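Local coordinates for uricase (Bacillus fastidiosus, PDB 4R8X), which catalyses the oxidation of urate by molecular oxygen to 5-hydroxyisourate, the first step of urate degradation towards (S)-allantoin, at the interface of chains A and B and the interface of chains A and C. Coordinates in Å, arbitrary orientation; residue numbers count along the deposited sequence, not the author numbering. Chains: chain A/B/C, Uricase.

Contact 1: the interface of chains A and B. Residues chain A 123-125, 132-135; chain B 233-234, 237-238.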
loop_
_atom_site.group_PDB
_atom_site.type_symbol
_atom_site.label_atom_id
_atom_site.label_comp_id
_atom_site.label_asym_id
_atom_site.label_seq_id
_atom_site.Cartn_x
_atom_site.Cartn_y
_atom_site.Cartn_z
ATOM N N VAL A 123 16.956 6.504 25.147
ATOM C CA VAL A 123 16.201 5.998 26.277
ATOM C C VAL A 123 16.677 6.658 27.572
ATOM O O VAL A 123 17.861 6.958 27.737
ATOM C CB VAL A 123 16.297 4.455 26.399
ATOM C CG1 VAL A 123 15.561 3.770 25.248
ATOM C CG2 VAL A 123 17.752 3.985 26.469
ATOM N N GLY A 124 15.745 6.892 28.491
ATOM C CA GLY A 124 16.097 7.404 29.801
ATOM C C GLY A 124 16.649 6.286 30.662
ATOM O O GLY A 124 16.110 5.181 30.668
ATOM N N THR A 125 17.741 6.570 31.364
ATOM C CA THR A 125 18.357 5.616 32.278
ATOM C C THR A 125 18.793 6.357 33.528
ATOM O O THR A 125 18.610 7.570 33.630
ATOM C CB THR A 125 19.615 4.960 31.673
ATOM O OG1 THR A 125 20.648 5.942 31.542
ATOM C CG2 THR A 125 19.321 4.339 30.315
ATOM N N SER A 132 20.252 3.654 23.219
ATOM C CA SER A 132 20.100 2.264 23.624
ATOM C C SER A 132 20.991 1.372 22.772
ATOM O O SER A 132 21.151 1.614 21.578
ATOM C CB SER A 132 18.650 1.805 23.488
ATOM O OG SER A 132 18.537 0.425 23.826
ATOM N N ASP A 133 21.555 0.336 23.385
ATOM C CA ASP A 133 22.263 -0.692 22.627
ATOM C C ASP A 133 21.421 -1.962 22.534
ATOM O O ASP A 133 21.878 -2.982 22.025
ATOM C CB ASP A 133 23.625 -1.003 23.255
ATOM C CG ASP A 133 23.510 -1.597 24.647
ATOM O OD1 ASP A 133 22.485 -1.369 25.320
ATOM O OD2 ASP A 133 24.465 -2.281 25.079
ATOM N N LEU A 134 20.182 -1.887 23.017
ATOM C CA LEU A 134 19.295 -3.044 23.034
ATOM C C LEU A 134 18.057 -2.864 22.168
ATOM O O LEU A 134 17.595 -3.807 21.524
ATOM C CB LEU A 134 18.853 -3.345 24.466
ATOM C CG LEU A 134 19.989 -3.652 25.442
ATOM C CD1 LEU A 134 19.434 -3.946 26.828
ATOM C CD2 LEU A 134 20.815 -4.815 24.917
ATOM N N VAL A 135 17.507 -1.653 22.178
ATOM C CA VAL A 135 16.233 -1.387 21.539
ATOM C C VAL A 135 16.441 -0.493 20.325
ATOM O O VAL A 135 17.142 0.523 20.411
ATOM C CB VAL A 135 15.231 -0.744 22.529
ATOM C CG1 VAL A 135 13.927 -0.400 21.818
ATOM C CG2 VAL A 135 14.986 -1.682 23.709
ATOM N N ALA B 233 9.694 3.416 24.918
ATOM C CA ALA B 233 11.019 2.937 24.538
ATOM C C ALA B 233 11.912 2.684 25.752
ATOM O O ALA B 233 12.623 1.677 25.803
ATOM C CB ALA B 233 11.680 3.914 23.586
ATOM N N SER B 234 11.872 3.590 26.730
ATOM C CA SER B 234 12.714 3.470 27.921
ATOM C C SER B 234 12.331 2.261 28.770
ATOM O O SER B 234 13.187 1.536 29.284
ATOM C CB SER B 234 12.637 4.747 28.762
ATOM O OG SER B 234 13.080 5.872 28.012
ATOM N N HIS B 237 13.359 -0.917 26.985
ATOM C CA HIS B 237 14.790 -1.078 27.176
ATOM C C HIS B 237 15.141 -1.629 28.556
ATOM O O HIS B 237 15.967 -2.539 28.684
ATOM C CB HIS B 237 15.469 0.279 26.960
ATOM C CG HIS B 237 16.909 0.319 27.365
ATOM N ND1 HIS B 237 17.945 0.169 26.464
ATOM C CD2 HIS B 237 17.488 0.518 28.574
ATOM C CE1 HIS B 237 19.097 0.259 27.106
ATOM N NE2 HIS B 237 18.847 0.471 28.385
ATOM N N THR B 238 14.509 -1.093 29.591
ATOM C CA THR B 238 14.954 -1.382 30.954
ATOM C C THR B 238 14.327 -2.632 31.574
ATOM O O THR B 238 15.003 -3.406 32.259
ATOM C CB THR B 238 14.761 -0.147 31.861
ATOM O OG1 THR B 238 15.693 0.865 31.456
ATOM C CG2 THR B 238 14.978 -0.479 33.350
HETATM O O HOH W 1 14.631 3.133 31.654
#

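Contact 2: the interface of chains A and C. Residues chain A 179, 182, 187-190; chain C 68, 70-71, 74.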
loop_
_atom_site.group_PDB
_atom_site.type_symbol
_atom_site.label_atom_id
_atom_site.label_comp_id
_atom_site.label_asym_id
_atom_site.label_seq_id
_atom_site.Cartn_x
_atom_site.Cartn_y
_atom_site.Cartn_z
ATOM N N PHE A 179 11.068 28.261 -9.486
ATOM C CA PHE A 179 10.857 27.655 -10.792
ATOM C C PHE A 179 10.210 28.647 -11.747
ATOM O O PHE A 179 8.996 28.848 -11.736
ATOM C CB PHE A 179 10.063 26.349 -10.702
ATOM C CG PHE A 179 10.064 25.561 -11.978
ATOM C CD1 PHE A 179 11.249 25.058 -12.485
ATOM C CD2 PHE A 179 8.883 25.320 -12.668
ATOM C CE1 PHE A 179 11.261 24.331 -13.657
ATOM C CE2 PHE A 179 8.884 24.589 -13.836
ATOM C CZ PHE A 179 10.077 24.095 -14.337
ATOM N N TYR A 182 10.657 28.911 -17.784
ATOM C CA TYR A 182 10.332 27.795 -18.664
ATOM C C TYR A 182 9.448 28.242 -19.819
ATOM O O TYR A 182 9.028 29.397 -19.875
ATOM C CB TYR A 182 9.651 26.678 -17.875
ATOM C CG TYR A 182 8.557 27.165 -16.954
ATOM C CD1 TYR A 182 7.265 27.351 -17.422
ATOM C CD2 TYR A 182 8.821 27.452 -15.615
ATOM C CE1 TYR A 182 6.257 27.802 -16.573
ATOM C CE2 TYR A 182 7.822 27.898 -14.764
ATOM C CZ TYR A 182 6.546 28.079 -15.252
ATOM O OH TYR A 182 5.553 28.528 -14.411
ATOM N N TYR A 187 0.122 25.464 -23.890
ATOM C CA TYR A 187 0.013 24.359 -22.938
ATOM C C TYR A 187 0.443 24.750 -21.535
ATOM O O TYR A 187 0.348 23.945 -20.614
ATOM C CB TYR A 187 0.823 23.138 -23.407
ATOM C CG TYR A 187 0.301 22.547 -24.688
ATOM C CD1 TYR A 187 -0.864 21.786 -24.702
ATOM C CD2 TYR A 187 0.963 22.751 -25.888
ATOM C CE1 TYR A 187 -1.357 21.250 -25.881
ATOM C CE2 TYR A 187 0.481 22.218 -27.071
ATOM C CZ TYR A 187 -0.677 21.471 -27.063
ATOM O OH TYR A 187 -1.155 20.935 -28.235
ATOM N N THR A 188 0.918 25.981 -21.374
ATOM C CA THR A 188 1.438 26.428 -20.088
ATOM C C THR A 188 0.367 27.116 -19.256
ATOM O O THR A 188 -0.135 28.171 -19.636
ATOM C CB THR A 188 2.622 27.393 -20.261
ATOM O OG1 THR A 188 3.583 26.822 -21.159
ATOM C CG2 THR A 188 3.278 27.648 -18.914
ATOM N N THR A 189 0.024 26.522 -18.118
ATOM C CA THR A 189 -0.910 27.131 -17.181
ATOM C C THR A 189 -0.225 27.375 -15.840
ATOM O O THR A 189 -0.755 28.076 -14.979
ATOM C CB THR A 189 -2.159 26.255 -16.962
ATOM O OG1 THR A 189 -1.764 24.961 -16.482
ATOM C CG2 THR A 189 -2.928 26.091 -18.266
ATOM N N LEU A 190 0.958 26.797 -15.673
ATOM C CA LEU A 190 1.698 26.921 -14.421
ATOM C C LEU A 190 2.250 28.328 -14.253
ATOM O O LEU A 190 2.908 28.860 -15.153
ATOM C CB LEU A 190 2.851 25.918 -14.380
ATOM C CG LEU A 190 3.623 25.877 -13.059
ATOM C CD1 LEU A 190 2.721 25.379 -11.929
ATOM C CD2 LEU A 190 4.875 25.018 -13.184
ATOM N N ALA C 68 7.523 22.723 -19.014
ATOM C CA ALA C 68 7.190 22.424 -17.624
ATOM C C ALA C 68 6.493 21.077 -17.556
ATOM O O ALA C 68 5.716 20.725 -18.442
ATOM C CB ALA C 68 6.312 23.508 -17.031
ATOM N N ASP C 70 4.189 20.287 -15.686
ATOM C CA ASP C 70 2.771 20.599 -15.608
ATOM C C ASP C 70 2.176 20.775 -17.007
ATOM O O ASP C 70 1.040 20.379 -17.270
ATOM C CB ASP C 70 2.552 21.863 -14.781
ATOM C CG ASP C 70 1.101 22.149 -14.549
ATOM O OD1 ASP C 70 0.497 21.478 -13.690
ATOM O OD2 ASP C 70 0.554 23.036 -15.227
ATOM N N SER C 71 2.968 21.363 -17.900
ATOM C CA SER C 71 2.545 21.572 -19.272
ATOM C C SER C 71 2.458 20.248 -20.032
ATOM O O SER C 71 1.581 20.073 -20.872
ATOM C CB SER C 71 3.493 22.543 -19.985
ATOM O OG SER C 71 3.589 23.767 -19.262
ATOM N N ASN C 74 -0.800 18.842 -19.221
ATOM C CA ASN C 74 -1.868 19.481 -19.974
ATOM C C ASN C 74 -1.903 18.945 -21.399
ATOM O O ASN C 74 -2.978 18.671 -21.945
ATOM C CB ASN C 74 -1.690 21.003 -20.016
ATOM C CG ASN C 74 -1.908 21.663 -18.670
ATOM O OD1 ASN C 74 -2.612 21.134 -17.804
ATOM N ND2 ASN C 74 -1.316 22.840 -18.493
HETATM O O HOH W 2 1.760 24.574 -17.162
HETATM O O HOH W 3 -1.178 24.508 -13.869
#

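Contact 3: the interface of chains A and B. Residues chain A 170-172; chain B 40, 118, 134-138.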
loop_
_atom_site.group_PDB
_atom_site.type_symbol
_atom_site.label_atom_id
_atom_site.label_comp_id
_atom_site.label_asym_id
_atom_site.label_seq_id
_atom_site.Cartn_x
_atom_site.Cartn_y
_atom_site.Cartn_z
ATOM N N GLN A 170 12.978 11.503 1.477
ATOM C CA GLN A 170 11.891 12.456 1.263
ATOM C C GLN A 170 12.117 13.695 2.104
ATOM O O GLN A 170 12.082 13.638 3.334
ATOM C CB GLN A 170 10.529 11.826 1.573
ATOM C CG GLN A 170 10.215 10.611 0.725
ATOM C CD GLN A 170 8.821 10.033 0.970
ATOM O OE1 GLN A 170 7.950 10.668 1.582
ATOM N NE2 GLN A 170 8.606 8.824 0.486
ATOM N N LEU A 171 12.370 14.812 1.433
ATOM C CA LEU A 171 12.727 16.045 2.121
ATOM C C LEU A 171 11.874 17.187 1.614
ATOM O O LEU A 171 11.565 17.258 0.430
ATOM C CB LEU A 171 14.197 16.394 1.882
ATOM C CG LEU A 171 15.226 15.377 2.377
ATOM C CD1 LEU A 171 16.619 15.801 1.961
ATOM C CD2 LEU A 171 15.146 15.211 3.887
ATOM N N ILE A 172 11.491 18.071 2.523
ATOM C CA ILE A 172 10.812 19.300 2.152
ATOM C C ILE A 172 11.727 20.460 2.488
ATOM O O ILE A 172 12.410 20.452 3.514
ATOM C CB ILE A 172 9.472 19.474 2.915
ATOM C CG1 ILE A 172 8.729 20.715 2.424
ATOM C CG2 ILE A 172 9.695 19.578 4.420
ATOM C CD1 ILE A 172 7.991 20.514 1.140
ATOM N N ILE B 40 6.556 23.163 10.792
ATOM C CA ILE B 40 5.463 22.583 10.027
ATOM C C ILE B 40 4.461 21.971 11.008
ATOM O O ILE B 40 4.826 21.191 11.896
ATOM C CB ILE B 40 5.941 21.517 9.013
ATOM C CG1 ILE B 40 7.028 22.083 8.090
ATOM C CG2 ILE B 40 4.751 20.986 8.210
ATOM C CD1 ILE B 40 7.734 21.023 7.257
ATOM N N PHE B 118 7.141 15.230 10.430
ATOM C CA PHE B 118 8.451 15.602 9.905
ATOM C C PHE B 118 9.533 15.475 10.977
ATOM O O PHE B 118 9.314 15.826 12.135
ATOM C CB PHE B 118 8.433 17.035 9.373
ATOM C CG PHE B 118 7.763 17.176 8.040
ATOM C CD1 PHE B 118 6.422 17.516 7.948
ATOM C CD2 PHE B 118 8.474 16.947 6.876
ATOM C CE1 PHE B 118 5.816 17.651 6.710
ATOM C CE2 PHE B 118 7.870 17.059 5.652
ATOM C CZ PHE B 118 6.546 17.417 5.566
ATOM N N LEU B 134 15.519 24.830 7.734
ATOM C CA LEU B 134 14.962 25.019 6.397
ATOM C C LEU B 134 14.437 23.725 5.772
ATOM O O LEU B 134 13.452 23.734 5.033
ATOM C CB LEU B 134 16.030 25.609 5.474
ATOM C CG LEU B 134 16.641 26.928 5.947
ATOM C CD1 LEU B 134 17.697 27.437 4.963
ATOM C CD2 LEU B 134 15.540 27.949 6.159
ATOM N N VAL B 135 15.108 22.615 6.060
ATOM C CA VAL B 135 14.803 21.347 5.412
ATOM C C VAL B 135 14.426 20.317 6.460
ATOM O O VAL B 135 15.059 20.246 7.513
ATOM C CB VAL B 135 16.018 20.842 4.593
ATOM C CG1 VAL B 135 15.778 19.438 4.051
ATOM C CG2 VAL B 135 16.333 21.806 3.459
ATOM N N PHE B 136 13.378 19.543 6.183
ATOM C CA PHE B 136 12.911 18.524 7.119
ATOM C C PHE B 136 12.646 17.221 6.376
ATOM O O PHE B 136 12.312 17.235 5.190
ATOM C CB PHE B 136 11.648 19.009 7.855
ATOM C CG PHE B 136 11.861 20.282 8.622
ATOM C CD1 PHE B 136 12.401 20.264 9.902
ATOM C CD2 PHE B 136 11.543 21.504 8.050
ATOM C CE1 PHE B 136 12.619 21.441 10.598
ATOM C CE2 PHE B 136 11.762 22.690 8.743
ATOM C CZ PHE B 136 12.293 22.655 10.022
ATOM N N ARG B 137 12.825 16.096 7.060
ATOM C CA ARG B 137 12.493 14.802 6.470
ATOM C C ARG B 137 11.037 14.446 6.725
ATOM O O ARG B 137 10.600 14.503 7.863
ATOM C CB ARG B 137 13.367 13.700 7.071
ATOM C CG ARG B 137 12.933 12.292 6.679
ATOM C CD ARG B 137 13.916 11.214 7.144
ATOM N NE ARG B 137 13.951 11.026 8.590
ATOM C CZ ARG B 137 14.677 10.080 9.178
ATOM N NH1 ARG B 137 15.423 9.274 8.434
ATOM N NH2 ARG B 137 14.667 9.941 10.497
ATOM N N LYS B 138 10.295 14.064 5.688
ATOM C CA LYS B 138 8.967 13.516 5.910
ATOM C C LYS B 138 9.114 12.145 6.541
ATOM O O LYS B 138 9.653 11.223 5.926
ATOM C CB LYS B 138 8.187 13.358 4.612
ATOM C CG LYS B 138 6.921 12.538 4.803
ATOM C CD LYS B 138 5.855 13.388 5.432
ATOM C CE LYS B 138 4.839 12.533 6.226
ATOM N NZ LYS B 138 4.341 11.325 5.508
#

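Contact 1: the interface of chains A and B
B:His237, near the C-terminal end of helix 225-238, packs against A:Val123, A:Ser132 and A:Val135. The site is a helix-on-strand patch of the two-fold interface between chains A and B. CB lies near both valines, 3.8 Å from A:Val135 CG2. The ring leaves CB with CG anti to the backbone N (chi1 169°), which carries it away from its own helix and into chain A. CG and CD2 sit under A:Val123 CG2. That methyl stands over the middle of one ring face, 3.8 Å from the centroid, a CH-pi contact. ND1 meets the hydroxyl A:Ser132 OG at the ring edge, in the ring plane, in a hydrogen bond of 2.7 Å. CE1 and NE2 form the far end of the ring. CE1 passes A:Ser132 CB at 4.0 Å. NE2, like CD2, lies 4.1 Å from A:Val123 CG2. A:Ser132 OG also accepts hydrogen bonds from the backbone N of A:Leu134 and of A:Val135. The turn at 132-135 thus fixes the oxygen that holds the ring. One helical turn earlier, B:Ser234 OG accepts a hydrogen bond from the backbone N of A:Gly124, nearly straight at 164°. A water links the A:Gly124 carbonyl to B:Thr238 OG1 and B:Ser234 O, lying 2.7 Å from A:Gly124 O.

Contact 2: the interface of chains A and C
This is a two-fold interface between uricase subunits, and it joins chains A and C in the tetrameric assembly. Uricase family members build their active sites where subunits meet. Here C:Asp70, a predicted urate-binding residue, stands at the start of helix 69-82 and faces the 187-190 loop of chain A. A:Phe179, also predicted to bind urate, has CE2 4.2 Å from C:Ala68 CB, so both chains probably contribute to one active site. C:Asn74 and A:Thr189 meet tip to tip. The amide nitrogen C:Asn74 ND2 bonds to A:Thr189 OG1 at 3.0 Å. It also gives a hydrogen to A:Tyr187 O at 2.9 Å, straight at 179°. Both acceptors lie close to the amide plane, so the pair of bonds fixes the rotation of the amide. A:Thr189 OG1 sits between its backbone N and carbonyl carbon (chi1 58°), which turns the hydroxyl towards chain C. Its direct bond to the carboxylate C:Asp70 OD2 is weak. Two waters make firmer links. Water 3 joins A:Thr189 OG1 to C:Asp70 OD2, 2.6 Å from the carboxylate oxygen. Water 2 bridges the backbone N-H groups of A:Thr189 and A:Leu190 to C:Asp70 OD2 and C:Ser71 OG. These contacts probably help position the carboxylate. A:Leu190 CB rests against C:Asp70 CB. Behind it, the phenol A:Tyr182 OH donates to A:Leu190 O from above the carbonyl plane, while A:Tyr182 CD1 touches the methyl C:Ala68 CB.

Contact 3: the interface of chains A and B
A:Ile172 and B:Phe136 pair backbone to backbone as antiparallel strands across the interface. The N-H of A:Ile172 bonds to B:Phe136 O at 2.9 Å, and B:Phe136 N returns a bond to A:Ile172 O at 3.0 Å. Further along, B:Lys138 N donates to A:Gln170 O. A:Ile172 then sends its CG2 methyl into chain B. Its CG1 is anti to the backbone N (chi1 -175°), which leaves CG2 to point at B:Phe118. The two side chains cross at about a right angle. CG2 meets the ring carbon CE2 of B:Phe118 tightly, at 3.3 Å, and also touches B:Ile40 CD1. A:Leu171 packs on the other side of the strand, with CD2 3.7 Å from B:Arg137 CA. In the next shell, B:Ile40 CD1 lies over the centre of one face of the B:Phe118 ring, 3.7 Å above its plane. B:Lys138 CD lies above the opposite face, offset toward the rim. An alanine in place of B:Phe118 would probably open a gap beneath A:Ile172 CG2 and leave B:Ile40 CD1 without the ring it packs on. In the uricase T-fold, the antiparallel bridge pairs strand 161-173 of chain A with strand 135-138 of chain B, while strands 40-50 and 118-125 contribute B:Ile40 and B:Phe118.

Contacts 1 and 3 both lie in the A-B interface, with their C-alpha centres about 27 Å apart. Strands 118-125 and 135-138 serve both, from chain A in contact 1 and chain B in contact 3; the turn 132-134 serves contact 1. By two-fold symmetry, strand 135-138 of each subunit meets its partner's helix 225-238 and strand 161-173. The C-alpha centre of contact 2 is about 51 Å from that of contact 1 and about 25 Å from that of contact 3. It sets helix 69-82 of chain C against loop 187-190, which follows strand 161-173 in chain A. The two interfaces would together be enough to connect four subunits.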